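Local coordinates for protein teichoic acid D-alanine hydrolase (PDB 5ZH8) that hydrolyses the D-alanyl esters of wall teichoic acid and lipoteichoic acid in the Staphylococcus aureus cell envelope, and affects methicillin resistance, at residues Leu87-Val92 against Tyr106-Phe111; Ile94-Lys99 against Asn356-Val361; Lys154-Phe159 against Gln191-Ile196. One frame throughout, in Å; residues are numbered along the deposited sequence.

Contact 1: Leu87-Val92 against Tyr106-Phe111; sequences LFNGSV and YGYQDF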
# COMPACT_ATOMS: atom_id res chain seq x y z
N LEU A 87 -12.26 10.27 -7.51
CA LEU A 87 -12.89 9.31 -6.59
C LEU A 87 -12.23 9.30 -5.22
O LEU A 87 -12.20 8.28 -4.55
CB LEU A 87 -12.90 7.90 -7.20
CG LEU A 87 -13.44 7.79 -8.63
CD1 LEU A 87 -13.19 6.40 -9.19
CD2 LEU A 87 -14.91 8.15 -8.66
N PHE A 88 -11.72 10.45 -4.80
CA PHE A 88 -11.08 10.62 -3.51
C PHE A 88 -12.04 10.23 -2.40
O PHE A 88 -13.19 10.67 -2.39
CB PHE A 88 -10.67 12.09 -3.35
CG PHE A 88 -10.03 12.43 -2.04
CD1 PHE A 88 -8.81 11.87 -1.67
CD2 PHE A 88 -10.63 13.34 -1.17
CE1 PHE A 88 -8.21 12.21 -0.46
CE2 PHE A 88 -10.04 13.68 0.03
CZ PHE A 88 -8.83 13.11 0.39
N ASN A 89 -11.58 9.38 -1.48
CA ASN A 89 -12.37 9.04 -0.29
C ASN A 89 -11.62 9.48 0.97
O ASN A 89 -10.68 8.82 1.40
CB ASN A 89 -12.67 7.54 -0.25
CG ASN A 89 -13.79 7.20 0.72
OD1 ASN A 89 -14.92 6.97 0.31
ND2 ASN A 89 -13.48 7.17 2.02
N GLY A 90 -12.05 10.60 1.53
CA GLY A 90 -11.42 11.16 2.72
C GLY A 90 -11.80 12.62 2.90
O GLY A 90 -12.92 13.00 2.58
N SER A 91 -10.86 13.44 3.38
CA SER A 91 -11.13 14.84 3.70
C SER A 91 -9.96 15.74 3.40
O SER A 91 -8.80 15.34 3.50
CB SER A 91 -11.48 14.98 5.18
OG SER A 91 -11.71 16.34 5.53
N VAL A 92 -10.27 16.99 3.07
CA VAL A 92 -9.25 17.99 2.76
C VAL A 92 -9.44 19.21 3.64
O VAL A 92 -10.56 19.54 4.05
CB VAL A 92 -9.30 18.40 1.26
CG1 VAL A 92 -10.58 19.18 0.94
CG2 VAL A 92 -8.06 19.20 0.89
N TYR A 106 -15.16 13.84 1.47
CA TYR A 106 -15.56 13.14 0.26
C TYR A 106 -15.69 11.64 0.55
O TYR A 106 -14.87 11.06 1.26
CB TYR A 106 -14.52 13.35 -0.84
CG TYR A 106 -14.26 14.78 -1.25
CD1 TYR A 106 -13.40 15.60 -0.52
CD2 TYR A 106 -14.85 15.32 -2.40
CE1 TYR A 106 -13.16 16.91 -0.91
CE2 TYR A 106 -14.61 16.63 -2.80
CZ TYR A 106 -13.76 17.42 -2.05
OH TYR A 106 -13.51 18.70 -2.44
N GLY A 107 -16.71 11.01 -0.02
CA GLY A 107 -16.94 9.58 0.21
C GLY A 107 -17.30 9.26 1.65
O GLY A 107 -17.87 10.10 2.36
N TYR A 108 -16.95 8.06 2.10
CA TYR A 108 -17.44 7.53 3.38
C TYR A 108 -16.38 7.41 4.47
O TYR A 108 -15.26 6.97 4.23
CB TYR A 108 -18.09 6.17 3.15
CG TYR A 108 -19.35 6.26 2.33
CD1 TYR A 108 -19.30 6.22 0.93
CD2 TYR A 108 -20.59 6.42 2.93
CE1 TYR A 108 -20.45 6.30 0.18
CE2 TYR A 108 -21.74 6.52 2.18
CZ TYR A 108 -21.67 6.45 0.81
OH TYR A 108 -22.82 6.55 0.08
N GLN A 109 -16.77 7.82 5.68
CA GLN A 109 -15.99 7.60 6.89
C GLN A 109 -16.13 6.15 7.35
O GLN A 109 -15.15 5.52 7.77
CB GLN A 109 -16.48 8.54 7.99
CG GLN A 109 -15.85 8.35 9.36
CD GLN A 109 -16.59 9.12 10.42
OE1 GLN A 109 -16.87 10.31 10.25
NE2 GLN A 109 -16.94 8.44 11.51
N ASP A 110 -17.36 5.65 7.29
CA ASP A 110 -17.67 4.27 7.60
C ASP A 110 -18.56 3.74 6.48
O ASP A 110 -19.70 4.18 6.33
CB ASP A 110 -18.38 4.18 8.95
CG ASP A 110 -18.74 2.74 9.35
OD1 ASP A 110 -18.79 1.85 8.48
OD2 ASP A 110 -18.97 2.50 10.56
N PHE A 111 -18.03 2.80 5.69
CA PHE A 111 -18.75 2.24 4.55
C PHE A 111 -19.86 1.29 4.96
O PHE A 111 -20.85 1.14 4.25
CB PHE A 111 -17.79 1.50 3.60
CG PHE A 111 -17.14 2.39 2.58
CD1 PHE A 111 -17.84 2.76 1.44
CD2 PHE A 111 -15.85 2.84 2.76
CE1 PHE A 111 -17.26 3.58 0.50
CE2 PHE A 111 -15.27 3.65 1.81
CZ PHE A 111 -15.97 4.02 0.68

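Contact 2: Ile94-Lys99 against Asn356-Val361; sequences IYENGK and NDKYVV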
# COMPACT_ATOMS: atom_id res chain seq x y z
N ILE A 94 -7.47 23.22 3.70
CA ILE A 94 -6.47 24.11 3.14
C ILE A 94 -6.54 25.47 3.83
O ILE A 94 -7.60 26.10 3.88
CB ILE A 94 -6.64 24.29 1.62
CG1 ILE A 94 -6.59 22.92 0.92
CG2 ILE A 94 -5.57 25.22 1.07
CD1 ILE A 94 -6.81 22.96 -0.57
N TYR A 95 -5.40 25.90 4.37
CA TYR A 95 -5.27 27.21 5.00
C TYR A 95 -4.48 28.13 4.09
O TYR A 95 -3.44 27.73 3.54
CB TYR A 95 -4.56 27.10 6.35
CG TYR A 95 -5.42 26.54 7.45
CD1 TYR A 95 -5.73 25.19 7.49
CD2 TYR A 95 -5.92 27.36 8.46
CE1 TYR A 95 -6.52 24.66 8.50
CE2 TYR A 95 -6.71 26.85 9.47
CZ TYR A 95 -7.00 25.50 9.49
OH TYR A 95 -7.78 24.96 10.48
N GLU A 96 -4.95 29.36 3.92
CA GLU A 96 -4.26 30.36 3.13
C GLU A 96 -3.97 31.58 4.00
O GLU A 96 -4.89 32.21 4.54
CB GLU A 96 -5.11 30.75 1.93
CG GLU A 96 -4.38 31.54 0.86
CD GLU A 96 -5.27 31.89 -0.31
OE1 GLU A 96 -6.29 31.19 -0.53
OE2 GLU A 96 -4.96 32.86 -1.03
N ASN A 97 -2.69 31.92 4.14
CA ASN A 97 -2.27 32.97 5.05
C ASN A 97 -2.97 32.87 6.40
O ASN A 97 -3.47 33.86 6.93
CB ASN A 97 -2.49 34.35 4.41
CG ASN A 97 -1.63 34.57 3.18
OD1 ASN A 97 -2.12 34.99 2.14
ND2 ASN A 97 -0.33 34.29 3.29
N GLY A 98 -3.03 31.65 6.94
CA GLY A 98 -3.56 31.41 8.28
C GLY A 98 -5.05 31.17 8.36
O GLY A 98 -5.54 30.69 9.37
N LYS A 99 -5.78 31.51 7.29
CA LYS A 99 -7.24 31.35 7.28
C LYS A 99 -7.66 30.04 6.61
O LYS A 99 -7.06 29.62 5.63
CB LYS A 99 -7.89 32.52 6.54
CG LYS A 99 -7.46 33.88 7.06
CD LYS A 99 -8.54 34.93 6.85
CE LYS A 99 -8.22 36.18 7.65
NZ LYS A 99 -9.29 37.22 7.52
N ASN A 356 3.77 25.59 3.26
CA ASN A 356 4.77 26.65 3.25
C ASN A 356 4.22 27.85 4.03
O ASN A 356 3.34 27.68 4.87
CB ASN A 356 5.21 26.98 1.80
CG ASN A 356 4.09 27.52 0.94
OD1 ASN A 356 3.10 28.05 1.43
ND2 ASN A 356 4.26 27.42 -0.36
N ASP A 357 4.72 29.06 3.77
CA ASP A 357 4.27 30.23 4.53
C ASP A 357 2.92 30.78 4.07
O ASP A 357 2.34 31.61 4.76
CB ASP A 357 5.33 31.32 4.52
CG ASP A 357 6.54 30.99 5.39
OD1 ASP A 357 6.59 29.90 6.00
OD2 ASP A 357 7.47 31.83 5.45
N LYS A 358 2.42 30.33 2.92
CA LYS A 358 1.11 30.76 2.43
C LYS A 358 0.04 29.69 2.61
O LYS A 358 -1.03 29.96 3.15
CB LYS A 358 1.19 31.16 0.95
CG LYS A 358 -0.03 31.94 0.48
CD LYS A 358 0.06 32.29 -1.00
CE LYS A 358 -1.19 33.01 -1.49
NZ LYS A 358 -1.21 33.11 -2.98
N TYR A 359 0.32 28.47 2.14
CA TYR A 359 -0.65 27.39 2.18
C TYR A 359 -0.27 26.29 3.17
O TYR A 359 0.89 25.91 3.27
CB TYR A 359 -0.80 26.77 0.79
CG TYR A 359 -1.44 27.68 -0.22
CD1 TYR A 359 -2.80 27.95 -0.17
CD2 TYR A 359 -0.68 28.28 -1.22
CE1 TYR A 359 -3.39 28.79 -1.10
CE2 TYR A 359 -1.26 29.12 -2.15
CZ TYR A 359 -2.62 29.37 -2.09
OH TYR A 359 -3.20 30.20 -3.02
N VAL A 360 -1.26 25.78 3.89
CA VAL A 360 -1.14 24.50 4.57
C VAL A 360 -2.20 23.59 3.99
O VAL A 360 -3.39 23.86 4.13
CB VAL A 360 -1.31 24.60 6.10
CG1 VAL A 360 -1.08 23.24 6.75
CG2 VAL A 360 -0.37 25.65 6.68
N VAL A 361 -1.76 22.53 3.31
CA VAL A 361 -2.65 21.59 2.65
C VAL A 361 -2.61 20.28 3.40
O VAL A 361 -1.56 19.65 3.49
CB VAL A 361 -2.24 21.36 1.18
CG1 VAL A 361 -3.27 20.49 0.46
CG2 VAL A 361 -2.04 22.68 0.46

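Contact 3: Lys154-Phe159 against Gln191-Ile196; sequences KYLPWF and QAVKAI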
# COMPACT_ATOMS: atom_id res chain seq x y z
N LYS A 154 20.65 7.98 30.03
CA LYS A 154 20.62 9.05 31.03
C LYS A 154 19.21 9.28 31.57
O LYS A 154 19.01 9.35 32.79
CB LYS A 154 21.16 10.36 30.44
CG LYS A 154 21.41 11.45 31.46
CD LYS A 154 21.76 12.75 30.78
CE LYS A 154 22.23 13.78 31.79
NZ LYS A 154 22.12 15.17 31.24
N TYR A 155 18.24 9.38 30.67
CA TYR A 155 16.85 9.68 31.05
C TYR A 155 16.01 8.43 31.26
O TYR A 155 15.00 8.47 31.96
CB TYR A 155 16.20 10.60 30.01
CG TYR A 155 17.07 11.78 29.63
CD1 TYR A 155 17.14 12.91 30.44
CD2 TYR A 155 17.83 11.75 28.47
CE1 TYR A 155 17.95 13.98 30.10
CE2 TYR A 155 18.64 12.83 28.12
CZ TYR A 155 18.70 13.94 28.94
OH TYR A 155 19.50 15.00 28.60
N LEU A 156 16.43 7.32 30.65
CA LEU A 156 15.69 6.07 30.71
C LEU A 156 16.67 4.94 31.06
O LEU A 156 17.01 4.13 30.21
CB LEU A 156 15.01 5.83 29.36
CG LEU A 156 13.79 4.91 29.31
CD1 LEU A 156 12.71 5.32 30.32
CD2 LEU A 156 13.24 4.90 27.89
N PRO A 157 17.12 4.90 32.34
CA PRO A 157 18.20 4.02 32.84
C PRO A 157 18.15 2.57 32.38
O PRO A 157 19.20 2.00 32.08
CB PRO A 157 18.01 4.08 34.36
CG PRO A 157 17.40 5.42 34.60
CD PRO A 157 16.57 5.75 33.41
N TRP A 158 16.96 1.99 32.33
CA TRP A 158 16.80 0.58 31.96
C TRP A 158 16.98 0.32 30.46
O TRP A 158 17.31 -0.80 30.08
CB TRP A 158 15.46 0.01 32.45
CG TRP A 158 14.25 0.83 32.14
CD1 TRP A 158 13.67 1.77 32.95
CD2 TRP A 158 13.45 0.78 30.96
NE1 TRP A 158 12.57 2.31 32.34
CE2 TRP A 158 12.41 1.72 31.12
CE3 TRP A 158 13.51 0.03 29.78
CZ2 TRP A 158 11.44 1.94 30.14
CZ3 TRP A 158 12.54 0.23 28.81
CH2 TRP A 158 11.52 1.18 28.99
N PHE A 159 16.79 1.34 29.62
CA PHE A 159 17.03 1.19 28.19
C PHE A 159 18.53 1.12 27.89
O PHE A 159 19.14 2.09 27.44
CB PHE A 159 16.38 2.34 27.41
CG PHE A 159 16.22 2.05 25.94
CD1 PHE A 159 15.08 1.40 25.48
CD2 PHE A 159 17.21 2.40 25.03
CE1 PHE A 159 14.93 1.12 24.14
CE2 PHE A 159 17.07 2.12 23.68
CZ PHE A 159 15.93 1.48 23.24
N GLN A 191 5.68 -1.76 27.66
CA GLN A 191 5.97 -3.08 27.12
C GLN A 191 6.59 -3.00 25.72
O GLN A 191 7.51 -3.75 25.40
CB GLN A 191 4.71 -3.95 27.09
CG GLN A 191 4.23 -4.35 28.48
CD GLN A 191 2.98 -5.21 28.44
OE1 GLN A 191 2.66 -5.83 27.43
NE2 GLN A 191 2.27 -5.27 29.57
N ALA A 192 6.08 -2.08 24.91
CA ALA A 192 6.62 -1.87 23.56
C ALA A 192 8.09 -1.46 23.60
O ALA A 192 8.91 -2.04 22.88
CB ALA A 192 5.80 -0.81 22.83
N VAL A 193 8.43 -0.48 24.45
CA VAL A 193 9.81 0.01 24.55
C VAL A 193 10.71 -0.99 25.30
O VAL A 193 11.91 -1.04 25.04
CB VAL A 193 9.89 1.41 25.20
CG1 VAL A 193 11.33 1.87 25.37
CG2 VAL A 193 9.10 2.41 24.36
N LYS A 194 10.14 -1.76 26.21
CA LYS A 194 10.88 -2.85 26.85
C LYS A 194 11.11 -4.01 25.88
O LYS A 194 12.07 -4.75 26.02
CB LYS A 194 10.21 -3.30 28.16
CG LYS A 194 10.94 -2.79 29.39
CD LYS A 194 10.07 -2.59 30.62
CE LYS A 194 10.90 -2.00 31.77
NZ LYS A 194 10.31 -2.21 33.13
N ALA A 195 10.23 -4.16 24.90
CA ALA A 195 10.45 -5.12 23.82
C ALA A 195 11.59 -4.67 22.90
O ALA A 195 12.47 -5.47 22.56
CB ALA A 195 9.18 -5.33 23.02
N ILE A 196 11.57 -3.39 22.53
CA ILE A 196 12.61 -2.78 21.67
C ILE A 196 13.99 -2.84 22.30
O ILE A 196 15.00 -2.98 21.62
CB ILE A 196 12.30 -1.28 21.42
CG1 ILE A 196 11.09 -1.11 20.49
CG2 ILE A 196 13.51 -0.55 20.82
CD1 ILE A 196 10.49 0.29 20.54

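Contact 1: Leu87-Val92 against Tyr106-Phe111
Asn89 carries CG anti to its backbone N (chi1 -164°), which swings the side-chain amide across to the backbone of Tyr108, while Tyr106 leaves its strand on the face where Phe88 lies, and its chi1 (-60°, CG anti to the carbonyl carbon) lays the ring beside the Phe88 ring. The Asn89 amide grips Tyr108 at both ends: OD1 accepts from Tyr108 N at 2.9 Å, and ND2 donates to Tyr108 O at 2.8 Å. Tyr108 O lies almost in the amide plane, whereas Tyr108 N approaches OD1 from above the carbonyl plane. Asparagine suits this place because its donor and acceptor continue the pattern of a strand partner where the two main chains no longer pair with each other. Asn366 accepts from Asn89 ND2 with OD1 and donates from ND2 to Tyr108 O, so both groups have a second partner.

Next to this amide, Gly90 and Tyr106 form an antiparallel hydrogen-bonded pair. Tyr106 N reaches Gly90 O at 2.6 Å, nearly along the C=O axis, and Gly90 N returns a less straight bond to Tyr106 O at 2.9 Å. Glycine fits at 90, where a CB would be crowded by Phe88 CZ, and at 107, where phi is positive and a CB would clash with Asn89 OD1. Tyr106 CD1 meets Phe88 CD2 at 3.6 Å, near the plane of the phenylalanine ring, and Val92 CG1 lies at the tyrosine's own edge, 3.9 Å from CE1. The Tyr106 hydroxyl hydrogen-bonds to Asp80 of helix 74-85. Phe111 comes tip to tip with the Asn89 amide, its CZ at OD1, and Tyr108 CB covers one face of the Phe111 ring.

This is the open end of a beta hairpin, strands 90-96 and 99-106, in the antiparallel sheet of the beta-lactamase and penicillin-binding-protein fold.

Contact 2: Ile94-Lys99 against Asn356-Val361
Strands 94-96 and 359-361 run antiparallel (176°), their axes 4.6 Å apart, Tyr95 and Val360 forming the hydrogen-bonded pair between two non-hydrogen-bonded ones. Tyr95 N reaches Val360 O and Val360 N a lone pair of Tyr95 O, each at 2.9 Å, and Asn97 N to Lys358 O adds a third bond at the start of a type I' turn. Asn97 and Gly98, both with positive phi, suit its centre; a CB on Gly98 would press on the preceding carbonyl O.

On one face, Glu96 runs extended alongside the Tyr359 ring, its CG 3.5 Å from CE1, aliphatic chain against aromatic. Ile94 CG2 crosses the same ring obliquely at CD1, while its CG1 lies beside Val361 CG1, branched residues packing beneath helix 74-85. Lys358 follows Glu96, but NZ stays 4.2 Å from OE2, beyond a salt bridge. On the other face Tyr95 and Val360 meet chiefly through CB, the Tyr95 ring leading away. Asn356 OD1 accepts from Lys358 N (an Asx turn) and Tyr359 N (an Asx motif), holding the bend before strand 359-365.

Helix 74-85 and the loop with Leu383 and Gln385 cover the Tyr359 face: Lys75 salt-bridges Glu96 OE1 and bonds Tyr359 OH; Tyr76 also bonds OE1. Helix 292-303 lies on the Tyr95 face, Thr293 O taking the Tyr95 hydroxyl. Strand 99-106 flanks 90-96 and 349-355 flanks 359-365, so the contact joins the hairpin to the C-terminal strands.

Contact 3: Lys154-Phe159 against Gln191-Ile196
The Trp158 indole is sandwiched: Lys194 CE stands 3.8 Å above the plane on one face, over its centre, and Leu156 CG from the same turn occupies the opposite face toward the rim. The Phe159 ring is met instead at its edge, where Val193 O and Ile196 CG2 lie in plane. The packing belongs to the helical part of the beta-lactamase and penicillin-binding-protein fold, where a type I turn from Leu156 to Phe159 sits against helix 189-199. The bond from Phe159 N to Leu156 O closes that turn, from which the Trp158 and Phe159 rings both reach the helix.

No hydrogen bond crosses the contact, which rests on apolar, CH-pi and cation-pi contacts. Trp158 takes the crowded first torsion (chi1 48°), CG lying between its backbone N and carbonyl carbon, and the large ring then spans Val193 and Lys194. Val193 CG1 touches both rings, Trp158 CH2 at 3.7 Å and Phe159 CD1 at 3.8 Å, the side chains crossing at about a right angle. A compact branched residue suits this place between the two rings. Phe159, with CG anti to its backbone N, extends along the helix to Ile196 CG2 and also rests on Val218 of helix 213-227; Leu156 touches Lys221 and Glu225 there.

Lysine serves at 194 because its long aliphatic chain can cross the indole before its charge reaches solvent: CG lies 3.5 Å from Trp158 CZ3, CE makes a CH-pi contact with the six-membered ring, and NZ ends 4.9 Å from the centroid of the five-membered ring, over its face, in a cation-pi interaction.

In the fold
Contacts 1 and 2 hold the two ends of one strand, 90-96, with their centres about 22 Å apart: contact 1 joins it to the end of its hairpin partner and the loop beyond, contact 2 to strand 359-365, far later in the sequence. Contact 3 lies on the other side of the chain's centre, its nearest atoms about 27 Å from contact 1, and is nested within the sequence loop that contact 2 closes. All three crossing hydrogen bonds of contact 2 are main-chain, whereas the Asn89 side chain makes two of the four in buried contact 1; contact 2 runs out to exposed residues. Contact 3, among helices, is mostly buried, its packing apolar and aromatic, with one exposed lysine.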